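Local coordinates for peptidase S9 prolyl oligopeptidase catalytic domain-containing protein (Pyrococcus horikoshii, PDB 4HXF) that acts as a self-compartmentalizing hexameric serine protease, an acylaminoacyl peptidase that pairs a beta-propeller with an alpha/beta-hydrolase domain and selects substrates through multimerization, at residues D261-Q266 against G417-S422; T277-G282 against K389-Y394; S241-I246 against D424-V429. All coordinates share one frame; numbering follows the deposited sequence.

How the contacts relate
All three contacts join the beta-propeller to the alpha/beta-hydrolase domain, and they nest along the chain: 277-282 with 389-394 (contact 2) lies inside the loop closed by contact 1, which lies inside that closed by contact 3. The centre of contact 1 is about 7 Å from each of the others, whose centres are about 13 Å apart. Contacts 1 and 2 use neighbouring strands of one propeller sheet, 264-270 and 273-280; contact 3 uses the approach to strand 245-249, in another sheet. Contacts 1 and 3 share a magnesium ion, and Lys389 of contact 2 bonds to His243 of contact 3. Together they form one continuous interdomain seam.

Contact 1: D261-Q266 against G417-S422; sequences DREVAQ and GSNGYS. With MG (magnesium ion), chain D.
Asp261 and Ser422 bring the two backbones to their nearest approach, with CA atoms 5.5 Å apart; from there the chain 261-266 runs into strand 264-270 of the propeller, while 417-422 is an irregular loop ending at the N-cap of helix 423-427. The carboxylate of Asp261 lies against Ser422, OD2 being 3.2 Å from Ser422 CB, and its OD1 accepts the backbone N-H of Glu423. Ser422 OG caps the N-H of Phe425. The Arg262 side chain, bent at chi2 (-68°), lays one face of its guanidinium over the Tyr421 backbone, with Tyr421 CA above the centre of the plane. Arg262 NH1 bonds back to Asp261 O at 2.8 Å, almost in the guanidinium plane, and NE makes a salt bridge to Glu281. An alanine in place of Arg262 would probably leave Glu281 without this charge partner and open a gap beside the Tyr421 backbone. Deeper in, Asn419 ND2 donates to the anti lone pair of Glu263 OE1 at 2.7 Å, and the amide and carboxylate planes stand 68° apart. Water 1 joins the same two residues, accepting from Glu263 N and donating to Asn419 OD1. Glu263 OE2 binds the magnesium ion at 2.1 Å together with Asp244, and four waters complete the six ligands. One of them, water 2, donates to Glu263 OE1 at 2.6 Å. The carboxylate is thus gripped by metal, water and amide at once, which fixes its rotation and ties a propeller magnesium site to the hydrolase loop; the ion would probably help keep Glu263 ionised.

Contact 2: T277-G282 against K389-Y394; sequences TLFEEG and KGMYGY
Met391 reaches Gly282 because CG stands anti to its backbone N (chi1 -171°), and a bend at chi3 (72°) then turns CE back over the glycine. Met391 SD accepts a weak hydrogen bond from Gly282 N at 3.4 Å, while Met391 CE rests 3.6 Å from Gly282 C. Met391 CE also meets the Phe279 ring at its edge, in the ring plane, 3.9 Å from Phe279 CD2. Beyond the thioether the backbones take over: Tyr394 N donates to Gly282 O at 3.0 Å, and this oxygen also receives the indole N-H of Trp302. Two CA-H...O contacts flank that bond, from Gly282 CA to Tyr392 O (3.3 Å) and from Gly393 CA to Gly282 O (3.4 Å). A CB on Gly393 would clash with Gly282 O; one on Gly282 would sit tightly against Gly393 CA, and the backbone angles of both residues by themselves call for glycine. The Tyr394 ring packs obliquely by the Gly282 carbonyl, and its hydroxyl bonds to Trp366. Gly282 belongs to the tight turn between antiparallel strands 273-280 and 283-289, so the arrangement is a propeller beta-hairpin tip docked on the loop that follows strand 378-384 of the alpha/beta-hydrolase sheet.

Contact 3: S241-I246 against D424-V429; sequences SEHDKI and DFALRV. With MG (magnesium ion), chain D; MG (magnesium ion), chain C.
Two magnesium ions flank a small apolar contact between Ser241, Glu242 and His243 on one side and Ala426 and Leu427 of helix 423-427 on the other, and neither ion bridges the two segments. Leu427 carries most of it. Its chi1 (-62°) turns Leu427 CG anti to the carbonyl carbon, and from that branch point Leu427 CD2 lies 3.7 Å from Ser241 CB; CD1 lies beside the aliphatic Glu242 CG. Ala426 CB comes to 4.4 Å from His243 CE1, obliquely to the ring. Polar groups around this patch find partners beyond it: Ser241 OG bonds to Glu510, His243 NE2 to Tyr421 O, and Lys389 NZ to both His243 ND1 and Ser241 O, so the imidazole is held at both nitrogens. On the propeller side, Asp244 OD2 binds its magnesium ion at 2.1 Å, and water 3 of that ion donates to Glu242 O at 2.7 Å. On the helix, Asp424 OD1 binds the other ion at 2.1 Å, with waters 6 and 7 also on the metal. The arrangement is an interdomain packing site: the propeller loop leading into strand 245-249, carrying the magnesium ion that Asp244 and Glu263 both bind, meets a short helix of the alpha/beta-hydrolase domain.

Contact 1: D261-Q266 against G417-S422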
ATOM      1  N   ASP A 261     -15.590  56.492 -21.526  1.00 18.80           N
ATOM      2  CA  ASP A 261     -16.179  55.420 -22.376  1.00 16.32           C
ATOM      3  C   ASP A 261     -15.156  54.256 -22.577  1.00 17.18           C
ATOM      4  O   ASP A 261     -14.731  53.955 -23.716  1.00 19.11           O
ATOM      5  CB  ASP A 261     -16.631  55.963 -23.743  1.00 16.30           C
ATOM      6  CG  ASP A 261     -17.399  54.963 -24.590  1.00 19.77           C
ATOM      7  OD1 ASP A 261     -17.835  53.944 -24.096  1.00 20.43           O
ATOM      8  OD2 ASP A 261     -17.563  55.323 -25.769  1.00 20.40           O
ATOM      9  N   ARG A 262     -14.772  53.676 -21.464  1.00 17.10           N
ATOM     10  CA  ARG A 262     -13.846  52.523 -21.421  1.00 17.86           C
ATOM     11  C   ARG A 262     -14.364  51.570 -20.323  1.00 18.71           C
ATOM     12  O   ARG A 262     -15.104  51.922 -19.366  1.00 19.44           O
ATOM     13  CB  ARG A 262     -12.455  53.009 -21.128  1.00 17.27           C
ATOM     14  CG  ARG A 262     -11.862  53.827 -22.242  1.00 17.33           C
ATOM     15  CD  ARG A 262     -11.562  53.028 -23.498  1.00 18.84           C
ATOM     16  NE  ARG A 262     -10.836  53.836 -24.455  1.00 20.04           N
ATOM     17  CZ  ARG A 262     -11.394  54.599 -25.404  1.00 19.14           C
ATOM     18  NH1 ARG A 262     -12.718  54.778 -25.423  1.00 17.20           N
ATOM     19  NH2 ARG A 262     -10.615  55.261 -26.245  1.00 22.60           N
ATOM     20  N   GLU A 263     -14.015  50.298 -20.473  1.00 14.78           N
ATOM     21  CA  GLU A 263     -14.486  49.281 -19.530  1.00 14.46           C
ATOM     22  C   GLU A 263     -13.505  49.136 -18.333  1.00 14.39           C
ATOM     23  O   GLU A 263     -12.269  49.065 -18.525  1.00 15.96           O
ATOM     24  CB  GLU A 263     -14.611  47.979 -20.238  1.00 15.06           C
ATOM     25  CG  GLU A 263     -15.099  46.866 -19.277  1.00 14.18           C
ATOM     26  CD  GLU A 263     -15.654  45.658 -20.006  1.00 17.44           C
ATOM     27  OE1 GLU A 263     -14.930  44.937 -20.688  1.00 19.99           O
ATOM     28  OE2 GLU A 263     -16.859  45.438 -19.777  1.00 16.17           O
ATOM     29  N   VAL A 264     -14.033  48.988 -17.134  1.00 15.53           N
ATOM     30  CA  VAL A 264     -13.278  48.656 -15.910  1.00 15.34           C
ATOM     31  C   VAL A 264     -12.943  47.170 -15.907  1.00 14.39           C
ATOM     32  O   VAL A 264     -13.768  46.273 -16.119  1.00 16.20           O
ATOM     33  CB  VAL A 264     -14.029  49.084 -14.597  1.00 16.37           C
ATOM     34  CG1 VAL A 264     -13.246  48.625 -13.325  1.00 13.88           C
ATOM     35  CG2 VAL A 264     -14.309  50.602 -14.553  1.00 16.36           C
ATOM     36  N   ALA A 265     -11.636  46.913 -15.662  1.00 15.20           N
ATOM     37  CA  ALA A 265     -11.150  45.557 -15.552  1.00 15.05           C
ATOM     38  C   ALA A 265     -11.290  45.062 -14.093  1.00 17.15           C
ATOM     39  O   ALA A 265     -11.802  43.941 -13.930  1.00 23.81           O
ATOM     40  CB  ALA A 265      -9.677  45.413 -16.044  1.00 14.58           C
ATOM     41  N   GLN A 266     -10.876  45.866 -13.108  1.00 17.29           N
ATOM     42  CA  GLN A 266     -10.889  45.455 -11.729  1.00 18.44           C
ATOM     43  C   GLN A 266     -11.055  46.691 -10.945  1.00 18.14           C
ATOM     44  O   GLN A 266     -10.638  47.744 -11.365  1.00 14.60           O
ATOM     45  CB  GLN A 266      -9.545  44.748 -11.416  1.00 22.91           C
ATOM     46  CG  GLN A 266      -9.257  44.318 -10.021  1.00 29.42           C
ATOM     47  CD  GLN A 266      -7.937  43.493  -9.900  1.00 33.54           C
ATOM     48  OE1 GLN A 266      -7.237  43.234 -10.929  1.00 34.34           O
ATOM     49  NE2 GLN A 266      -7.591  43.077  -8.642  1.00 40.87           N
ATOM     50  N   GLY A 417     -15.131  45.157 -32.356  1.00 14.92           N
ATOM     51  CA  GLY A 417     -15.546  44.145 -31.414  1.00 15.04           C
ATOM     52  C   GLY A 417     -14.595  44.026 -30.226  1.00 13.95           C
ATOM     53  O   GLY A 417     -15.015  43.507 -29.176  1.00 14.66           O
ATOM     54  N   SER A 418     -13.320  44.420 -30.356  1.00 14.92           N
ATOM     55  CA  SER A 418     -12.340  44.280 -29.299  1.00 13.83           C
ATOM     56  C   SER A 418     -12.682  45.177 -28.122  1.00 13.63           C
ATOM     57  O   SER A 418     -13.318  46.288 -28.278  1.00 14.16           O
ATOM     58  CB  SER A 418     -10.988  44.661 -29.770  1.00 14.43           C
ATOM     59  OG  SER A 418     -10.490  43.865 -30.867  1.00 13.63           O
ATOM     60  N   ASN A 419     -12.211  44.773 -26.971  1.00 13.75           N
ATOM     61  CA  ASN A 419     -12.106  45.698 -25.824  1.00 13.69           C
ATOM     62  C   ASN A 419     -11.024  46.711 -25.991  1.00 14.15           C
ATOM     63  O   ASN A 419     -10.147  46.579 -26.827  1.00 14.30           O
ATOM     64  CB  ASN A 419     -11.858  44.894 -24.516  1.00 15.01           C
ATOM     65  CG  ASN A 419     -12.590  45.495 -23.323  1.00 15.26           C
ATOM     66  OD1 ASN A 419     -12.986  46.668 -23.339  1.00 15.81           O
ATOM     67  ND2 ASN A 419     -12.848  44.655 -22.315  1.00 14.77           N
ATOM     68  N   GLY A 420     -11.116  47.803 -25.226  1.00 13.86           N
ATOM     69  CA  GLY A 420     -10.104  48.804 -25.165  1.00 14.28           C
ATOM     70  C   GLY A 420     -10.357  50.121 -25.849  1.00 14.49           C
ATOM     71  O   GLY A 420      -9.537  51.055 -25.821  1.00 15.12           O
ATOM     72  N   TYR A 421     -11.546  50.255 -26.423  1.00 14.49           N
ATOM     73  CA  TYR A 421     -11.945  51.364 -27.220  1.00 15.65           C
ATOM     74  C   TYR A 421     -13.337  51.788 -26.746  1.00 14.61           C
ATOM     75  O   TYR A 421     -13.748  51.498 -25.637  1.00 15.19           O
ATOM     76  CB  TYR A 421     -11.914  50.913 -28.695  1.00 16.04           C
ATOM     77  CG  TYR A 421     -10.525  50.417 -29.047  1.00 15.45           C
ATOM     78  CD1 TYR A 421     -10.202  49.079 -28.888  1.00 15.65           C
ATOM     79  CD2 TYR A 421      -9.547  51.252 -29.523  1.00 16.06           C
ATOM     80  CE1 TYR A 421      -8.918  48.633 -29.080  1.00 15.56           C
ATOM     81  CE2 TYR A 421      -8.243  50.760 -29.764  1.00 15.64           C
ATOM     82  CZ  TYR A 421      -7.979  49.430 -29.597  1.00 16.00           C
ATOM     83  OH  TYR A 421      -6.681  49.024 -29.789  1.00 15.15           O
ATOM     84  N   SER A 422     -14.049  52.539 -27.572  1.00 15.86           N
ATOM     85  CA  SER A 422     -15.378  52.961 -27.233  1.00 16.71           C
ATOM     86  C   SER A 422     -16.283  51.773 -27.102  1.00 14.53           C
ATOM     87  O   SER A 422     -16.076  50.634 -27.654  1.00 14.70           O
ATOM     88  CB  SER A 422     -16.022  53.910 -28.255  1.00 17.51           C
ATOM     89  OG  SER A 422     -16.253  53.276 -29.516  1.00 16.24           O
TER
HETATM   90 MG    MG D 703     -17.607  43.501 -19.359  1.00 19.65          MG
HETATM   91  O   HOH W   1     -12.502  49.688 -22.756  1.00 18.67           O
HETATM   92  O   HOH W   2     -16.255  42.721 -20.720  1.00 16.54           O
HETATM   93  O   HOH W   3     -19.016  43.742 -20.857  1.00 18.85           O
HETATM   94  O   HOH W   4     -18.489  41.552 -19.034  1.00 20.30           O
HETATM   95  O   HOH W   5     -16.129  43.208 -17.785  1.00 22.24           O

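Contact 2: T277-G282 against K389-Y394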
ATOM      1  N   THR A 277      -8.641  49.635 -12.708  1.00 15.37           N
ATOM      2  CA  THR A 277      -7.976  49.552 -13.955  1.00 15.85           C
ATOM      3  C   THR A 277      -8.954  49.615 -15.106  1.00 17.31           C
ATOM      4  O   THR A 277     -10.122  49.214 -14.960  1.00 15.76           O
ATOM      5  CB  THR A 277      -7.206  48.225 -14.092  1.00 15.51           C
ATOM      6  OG1 THR A 277      -8.007  47.107 -13.640  1.00 16.16           O
ATOM      7  CG2 THR A 277      -5.922  48.316 -13.134  1.00 16.10           C
ATOM      8  N   LEU A 278      -8.505  50.111 -16.241  1.00 16.40           N
ATOM      9  CA  LEU A 278      -9.294  50.191 -17.483  1.00 15.25           C
ATOM     10  C   LEU A 278      -8.609  49.594 -18.612  1.00 16.69           C
ATOM     11  O   LEU A 278      -7.358  49.657 -18.729  1.00 15.88           O
ATOM     12  CB  LEU A 278      -9.482  51.679 -17.903  1.00 15.87           C
ATOM     13  CG  LEU A 278     -10.164  52.695 -16.996  1.00 16.60           C
ATOM     14  CD1 LEU A 278     -10.153  54.166 -17.512  1.00 16.98           C
ATOM     15  CD2 LEU A 278     -11.632  52.202 -16.816  1.00 16.70           C
ATOM     16  N   PHE A 279      -9.405  49.032 -19.511  1.00 14.77           N
ATOM     17  CA  PHE A 279      -8.922  48.484 -20.784  1.00 15.60           C
ATOM     18  C   PHE A 279      -8.835  49.654 -21.761  1.00 16.55           C
ATOM     19  O   PHE A 279      -9.833  50.341 -22.095  1.00 17.43           O
ATOM     20  CB  PHE A 279      -9.856  47.452 -21.357  1.00 15.10           C
ATOM     21  CG  PHE A 279      -9.972  46.187 -20.617  1.00 14.07           C
ATOM     22  CD1 PHE A 279     -11.034  46.016 -19.755  1.00 14.82           C
ATOM     23  CD2 PHE A 279      -9.136  45.103 -20.861  1.00 16.71           C
ATOM     24  CE1 PHE A 279     -11.294  44.854 -19.099  1.00 15.89           C
ATOM     25  CE2 PHE A 279      -9.360  43.919 -20.148  1.00 16.79           C
ATOM     26  CZ  PHE A 279     -10.426  43.814 -19.231  1.00 16.23           C
ATOM     27  N   GLU A 280      -7.629  49.955 -22.224  1.00 15.98           N
ATOM     28  CA  GLU A 280      -7.391  51.133 -23.055  1.00 15.58           C
ATOM     29  C   GLU A 280      -6.371  50.829 -24.198  1.00 16.18           C
ATOM     30  O   GLU A 280      -5.162  50.809 -23.941  1.00 14.12           O
ATOM     31  CB  GLU A 280      -6.834  52.301 -22.260  1.00 17.47           C
ATOM     32  CG  GLU A 280      -7.752  52.877 -21.196  1.00 16.90           C
ATOM     33  CD  GLU A 280      -7.186  54.083 -20.520  1.00 21.29           C
ATOM     34  OE1 GLU A 280      -6.429  53.958 -19.607  1.00 17.17           O
ATOM     35  OE2 GLU A 280      -7.499  55.171 -20.968  1.00 20.82           O
ATOM     36  N   GLU A 281      -6.867  50.663 -25.401  1.00 16.15           N
ATOM     37  CA  GLU A 281      -6.101  50.555 -26.653  1.00 15.86           C
ATOM     38  C   GLU A 281      -4.851  49.711 -26.513  1.00 15.72           C
ATOM     39  O   GLU A 281      -3.730  50.102 -26.865  1.00 16.67           O
ATOM     40  CB  GLU A 281      -5.732  51.979 -27.127  1.00 18.36           C
ATOM     41  CG  GLU A 281      -6.915  52.946 -27.139  1.00 20.15           C
ATOM     42  CD  GLU A 281      -7.062  53.728 -25.803  1.00 25.11           C
ATOM     43  OE1 GLU A 281      -6.037  54.087 -25.250  1.00 29.21           O
ATOM     44  OE2 GLU A 281      -8.191  53.917 -25.253  1.00 35.77           O
ATOM     45  N   GLY A 282      -5.068  48.533 -25.969  1.00 15.23           N
ATOM     46  CA  GLY A 282      -3.988  47.546 -25.769  1.00 15.63           C
ATOM     47  C   GLY A 282      -3.323  47.469 -24.419  1.00 15.24           C
ATOM     48  O   GLY A 282      -2.628  46.505 -24.164  1.00 16.63           O
ATOM     49  N   LYS A 389     -14.829  40.323 -27.584  1.00 14.98           N
ATOM     50  CA  LYS A 389     -14.393  41.490 -26.790  1.00 13.88           C
ATOM     51  C   LYS A 389     -13.155  41.117 -25.907  1.00 15.05           C
ATOM     52  O   LYS A 389     -13.025  41.547 -24.726  1.00 18.78           O
ATOM     53  CB  LYS A 389     -15.536  42.003 -25.900  1.00 13.73           C
ATOM     54  CG  LYS A 389     -15.330  43.478 -25.461  1.00 14.25           C
ATOM     55  CD  LYS A 389     -16.458  43.947 -24.548  1.00 13.98           C
ATOM     56  CE  LYS A 389     -16.215  45.333 -24.102  1.00 14.69           C
ATOM     57  NZ  LYS A 389     -17.175  45.819 -23.028  1.00 13.74           N
ATOM     58  N   GLY A 390     -12.180  40.450 -26.540  1.00 16.40           N
ATOM     59  CA  GLY A 390     -10.818  40.419 -26.049  1.00 14.18           C
ATOM     60  C   GLY A 390      -9.976  41.610 -26.478  1.00 12.75           C
ATOM     61  O   GLY A 390     -10.486  42.517 -27.119  1.00 13.72           O
ATOM     62  N   MET A 391      -8.690  41.575 -26.145  1.00 12.85           N
ATOM     63  CA  MET A 391      -7.860  42.709 -26.501  1.00 13.80           C
ATOM     64  C   MET A 391      -6.398  42.267 -26.537  1.00 17.19           C
ATOM     65  O   MET A 391      -5.926  41.606 -25.578  1.00 17.37           O
ATOM     66  CB  MET A 391      -8.033  43.812 -25.470  1.00 13.63           C
ATOM     67  CG  MET A 391      -7.346  45.140 -25.897  1.00 12.94           C
ATOM     68  SD  MET A 391      -7.482  46.446 -24.690  1.00 14.41           S
ATOM     69  CE  MET A 391      -6.334  45.800 -23.459  1.00 15.02           C
ATOM     70  N   TYR A 392      -5.711  42.555 -27.640  1.00 14.06           N
ATOM     71  CA  TYR A 392      -4.283  42.401 -27.719  1.00 15.70           C
ATOM     72  C   TYR A 392      -3.617  43.767 -27.450  1.00 17.55           C
ATOM     73  O   TYR A 392      -4.214  44.831 -27.554  1.00 19.41           O
ATOM     74  CB  TYR A 392      -3.825  42.002 -29.130  1.00 14.99           C
ATOM     75  CG  TYR A 392      -3.910  40.501 -29.449  1.00 15.44           C
ATOM     76  CD1 TYR A 392      -4.178  40.090 -30.747  1.00 14.36           C
ATOM     77  CD2 TYR A 392      -3.598  39.542 -28.513  1.00 16.51           C
ATOM     78  CE1 TYR A 392      -4.258  38.749 -31.080  1.00 14.81           C
ATOM     79  CE2 TYR A 392      -3.643  38.176 -28.849  1.00 15.49           C
ATOM     80  CZ  TYR A 392      -3.949  37.810 -30.169  1.00 15.10           C
ATOM     81  OH  TYR A 392      -3.997  36.472 -30.442  1.00 19.09           O
ATOM     82  N   GLY A 393      -2.354  43.619 -27.076  1.00 15.65           N
ATOM     83  CA  GLY A 393      -1.506  44.778 -26.926  1.00 15.73           C
ATOM     84  C   GLY A 393      -0.241  44.454 -26.161  1.00 17.48           C
ATOM     85  O   GLY A 393       0.776  44.001 -26.767  1.00 20.07           O
ATOM     86  N   TYR A 394      -0.267  44.768 -24.874  1.00 18.07           N
ATOM     87  CA  TYR A 394       0.962  44.774 -24.031  1.00 17.25           C
ATOM     88  C   TYR A 394       1.013  43.803 -22.869  1.00 16.64           C
ATOM     89  O   TYR A 394       1.465  44.134 -21.774  1.00 17.33           O
ATOM     90  CB  TYR A 394       1.274  46.217 -23.626  1.00 18.05           C
ATOM     91  CG  TYR A 394       1.325  47.133 -24.815  1.00 19.19           C
ATOM     92  CD1 TYR A 394       0.349  48.162 -24.972  1.00 20.80           C
ATOM     93  CD2 TYR A 394       2.361  47.087 -25.671  1.00 18.00           C
ATOM     94  CE1 TYR A 394       0.358  49.015 -26.094  1.00 19.66           C
ATOM     95  CE2 TYR A 394       2.383  47.918 -26.792  1.00 19.32           C
ATOM     96  CZ  TYR A 394       1.432  48.919 -26.938  1.00 19.79           C
ATOM     97  OH  TYR A 394       1.579  49.694 -28.075  1.00 24.91           O
TER

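Contact 3: S241-I246 against D424-V429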
ATOM      1  N   SER A 241     -22.220  42.736 -23.577  1.00 15.30           N
ATOM      2  CA  SER A 241     -20.972  43.347 -24.165  1.00 15.30           C
ATOM      3  C   SER A 241     -20.759  44.834 -23.894  1.00 15.83           C
ATOM      4  O   SER A 241     -19.683  45.349 -24.257  1.00 15.65           O
ATOM      5  CB  SER A 241     -20.905  43.088 -25.661  1.00 15.25           C
ATOM      6  OG  SER A 241     -20.979  41.622 -25.944  1.00 15.29           O
ATOM      7  N   GLU A 242     -21.760  45.538 -23.382  1.00 14.67           N
ATOM      8  CA  GLU A 242     -21.583  46.934 -22.956  1.00 14.50           C
ATOM      9  C   GLU A 242     -20.456  47.037 -21.951  1.00 15.47           C
ATOM     10  O   GLU A 242     -20.245  46.074 -21.193  1.00 15.86           O
ATOM     11  CB  GLU A 242     -22.899  47.534 -22.384  1.00 15.61           C
ATOM     12  CG  GLU A 242     -23.964  47.832 -23.379  1.00 15.88           C
ATOM     13  CD  GLU A 242     -25.245  48.196 -22.566  1.00 19.43           C
ATOM     14  OE1 GLU A 242     -25.163  49.061 -21.648  1.00 25.86           O
ATOM     15  OE2 GLU A 242     -26.249  47.808 -23.020  1.00 23.80           O
ATOM     16  N   HIS A 243     -19.767  48.189 -21.905  1.00 14.54           N
ATOM     17  CA  HIS A 243     -18.707  48.370 -20.981  1.00 14.45           C
ATOM     18  C   HIS A 243     -19.210  48.309 -19.575  1.00 14.89           C
ATOM     19  O   HIS A 243     -20.041  49.177 -19.209  1.00 15.72           O
ATOM     20  CB  HIS A 243     -17.990  49.675 -21.252  1.00 14.13           C
ATOM     21  CG  HIS A 243     -17.048  49.679 -22.473  1.00 13.96           C
ATOM     22  ND1 HIS A 243     -16.577  48.529 -23.113  1.00 14.00           N
ATOM     23  CD2 HIS A 243     -16.513  50.750 -23.156  1.00 14.72           C
ATOM     24  CE1 HIS A 243     -15.727  48.909 -24.087  1.00 14.74           C
ATOM     25  NE2 HIS A 243     -15.675  50.268 -24.119  1.00 14.37           N
ATOM     26  N   ASP A 244     -18.634  47.439 -18.772  1.00 15.57           N
ATOM     27  CA  ASP A 244     -18.837  47.505 -17.299  1.00 14.99           C
ATOM     28  C   ASP A 244     -18.189  48.648 -16.653  1.00 16.32           C
ATOM     29  O   ASP A 244     -17.044  49.009 -16.967  1.00 16.34           O
ATOM     30  CB  ASP A 244     -18.388  46.224 -16.661  1.00 14.83           C
ATOM     31  CG  ASP A 244     -19.289  45.084 -17.048  1.00 19.80           C
ATOM     32  OD1 ASP A 244     -20.465  45.083 -16.726  1.00 22.80           O
ATOM     33  OD2 ASP A 244     -18.927  44.237 -17.886  1.00 21.14           O
ATOM     34  N   LYS A 245     -18.963  49.312 -15.820  1.00 15.59           N
ATOM     35  CA  LYS A 245     -18.496  50.448 -15.062  1.00 16.47           C
ATOM     36  C   LYS A 245     -18.568  50.171 -13.541  1.00 15.61           C
ATOM     37  O   LYS A 245     -18.788  49.087 -13.085  1.00 17.56           O
ATOM     38  CB  LYS A 245     -19.366  51.669 -15.371  1.00 18.05           C
ATOM     39  CG  LYS A 245     -19.506  52.055 -16.844  1.00 24.39           C
ATOM     40  CD  LYS A 245     -18.171  52.410 -17.554  1.00 28.31           C
ATOM     41  CE  LYS A 245     -18.434  52.888 -19.027  1.00 36.64           C
ATOM     42  NZ  LYS A 245     -19.043  54.275 -19.165  1.00 35.70           N
ATOM     43  N   ILE A 246     -18.221  51.133 -12.750  1.00 15.19           N
ATOM     44  CA  ILE A 246     -18.284  51.010 -11.283  1.00 15.40           C
ATOM     45  C   ILE A 246     -19.088  52.208 -10.679  1.00 15.99           C
ATOM     46  O   ILE A 246     -19.089  53.354 -11.189  1.00 16.86           O
ATOM     47  CB  ILE A 246     -16.866  50.919 -10.636  1.00 17.41           C
ATOM     48  CG1 ILE A 246     -16.033  52.107 -11.072  1.00 18.48           C
ATOM     49  CG2 ILE A 246     -16.321  49.515 -10.886  1.00 17.84           C
ATOM     50  CD1 ILE A 246     -14.581  52.012 -10.580  1.00 18.47           C
ATOM     51  N   ASP A 424     -19.284  51.632 -28.454  1.00 15.01           N
ATOM     52  CA  ASP A 424     -19.841  51.446 -29.799  1.00 15.40           C
ATOM     53  C   ASP A 424     -18.883  50.564 -30.616  1.00 16.49           C
ATOM     54  O   ASP A 424     -19.316  49.745 -31.430  1.00 15.22           O
ATOM     55  CB  ASP A 424     -20.120  52.768 -30.546  1.00 16.48           C
ATOM     56  CG  ASP A 424     -21.293  53.543 -29.960  1.00 18.38           C
ATOM     57  OD1 ASP A 424     -22.005  52.913 -29.135  1.00 19.67           O
ATOM     58  OD2 ASP A 424     -21.561  54.700 -30.382  1.00 19.41           O
ATOM     59  N   PHE A 425     -17.573  50.770 -30.473  1.00 15.33           N
ATOM     60  CA  PHE A 425     -16.568  49.938 -31.230  1.00 16.02           C
ATOM     61  C   PHE A 425     -16.693  48.490 -30.883  1.00 14.85           C
ATOM     62  O   PHE A 425     -16.649  47.588 -31.779  1.00 14.21           O
ATOM     63  CB  PHE A 425     -15.167  50.462 -30.903  1.00 17.72           C
ATOM     64  CG  PHE A 425     -14.032  49.719 -31.590  1.00 16.44           C
ATOM     65  CD1 PHE A 425     -13.561  50.171 -32.789  1.00 19.67           C
ATOM     66  CD2 PHE A 425     -13.370  48.707 -30.973  1.00 16.88           C
ATOM     67  CE1 PHE A 425     -12.492  49.548 -33.441  1.00 18.57           C
ATOM     68  CE2 PHE A 425     -12.282  48.160 -31.580  1.00 17.00           C
ATOM     69  CZ  PHE A 425     -11.848  48.560 -32.777  1.00 15.39           C
ATOM     70  N   ALA A 426     -16.895  48.214 -29.567  1.00 12.72           N
ATOM     71  CA  ALA A 426     -17.178  46.825 -29.156  1.00 13.47           C
ATOM     72  C   ALA A 426     -18.455  46.238 -29.691  1.00 13.84           C
ATOM     73  O   ALA A 426     -18.511  45.097 -30.136  1.00 14.29           O
ATOM     74  CB  ALA A 426     -17.169  46.730 -27.635  1.00 11.92           C
ATOM     75  N   LEU A 427     -19.496  47.035 -29.724  1.00 15.23           N
ATOM     76  CA  LEU A 427     -20.820  46.556 -30.123  1.00 14.03           C
ATOM     77  C   LEU A 427     -20.985  46.383 -31.620  1.00 15.69           C
ATOM     78  O   LEU A 427     -21.913  45.716 -32.075  1.00 14.69           O
ATOM     79  CB  LEU A 427     -21.893  47.471 -29.576  1.00 14.35           C
ATOM     80  CG  LEU A 427     -21.928  47.531 -28.023  1.00 14.75           C
ATOM     81  CD1 LEU A 427     -23.047  48.444 -27.544  1.00 16.43           C
ATOM     82  CD2 LEU A 427     -22.077  46.124 -27.338  1.00 16.86           C
ATOM     83  N   ARG A 428     -20.054  46.936 -32.365  1.00 16.62           N
ATOM     84  CA  ARG A 428     -20.146  46.799 -33.839  1.00 17.01           C
ATOM     85  C   ARG A 428     -20.180  45.343 -34.334  1.00 15.86           C
ATOM     86  O   ARG A 428     -20.652  45.148 -35.463  1.00 15.13           O
ATOM     87  CB  ARG A 428     -18.913  47.477 -34.540  1.00 18.47           C
ATOM     88  CG  ARG A 428     -19.097  48.950 -34.619  1.00 21.38           C
ATOM     89  CD  ARG A 428     -17.891  49.632 -35.123  1.00 23.80           C
ATOM     90  NE  ARG A 428     -17.937  51.106 -35.309  1.00 27.54           N
ATOM     91  CZ  ARG A 428     -18.228  51.711 -36.458  1.00 23.68           C
ATOM     92  NH1 ARG A 428     -18.642  51.065 -37.541  1.00 24.68           N
ATOM     93  NH2 ARG A 428     -18.135  52.986 -36.527  1.00 30.32           N
ATOM     94  N   VAL A 429     -19.579  44.417 -33.598  1.00 14.09           N
ATOM     95  CA  VAL A 429     -19.422  43.026 -34.016  1.00 13.82           C
ATOM     96  C   VAL A 429     -20.739  42.272 -33.902  1.00 14.22           C
ATOM     97  O   VAL A 429     -20.893  41.228 -34.516  1.00 16.24           O
ATOM     98  CB  VAL A 429     -18.245  42.285 -33.289  1.00 14.37           C
ATOM     99  CG1 VAL A 429     -18.632  42.041 -31.799  1.00 14.28           C
ATOM    100  CG2 VAL A 429     -17.900  40.971 -34.033  1.00 16.03           C
TER
HETATM  101 MG    MG D 703     -17.607  43.501 -19.359  1.00 19.65          MG
HETATM  102 MG    MG C 702     -23.550  53.545 -27.823  1.00 18.67          MG
HETATM  103  O   HOH W   3     -19.016  43.742 -20.857  1.00 18.85           O
HETATM  104  O   HOH W   6     -22.048  54.305 -26.595  1.00 20.37           O
HETATM  105  O   HOH W   7     -23.622  51.764 -26.754  1.00 16.88           O
HETATM  106  O   HOH W   2     -16.255  42.721 -20.720  1.00 16.54           O
HETATM  107  O   HOH W   4     -18.489  41.552 -19.034  1.00 20.30           O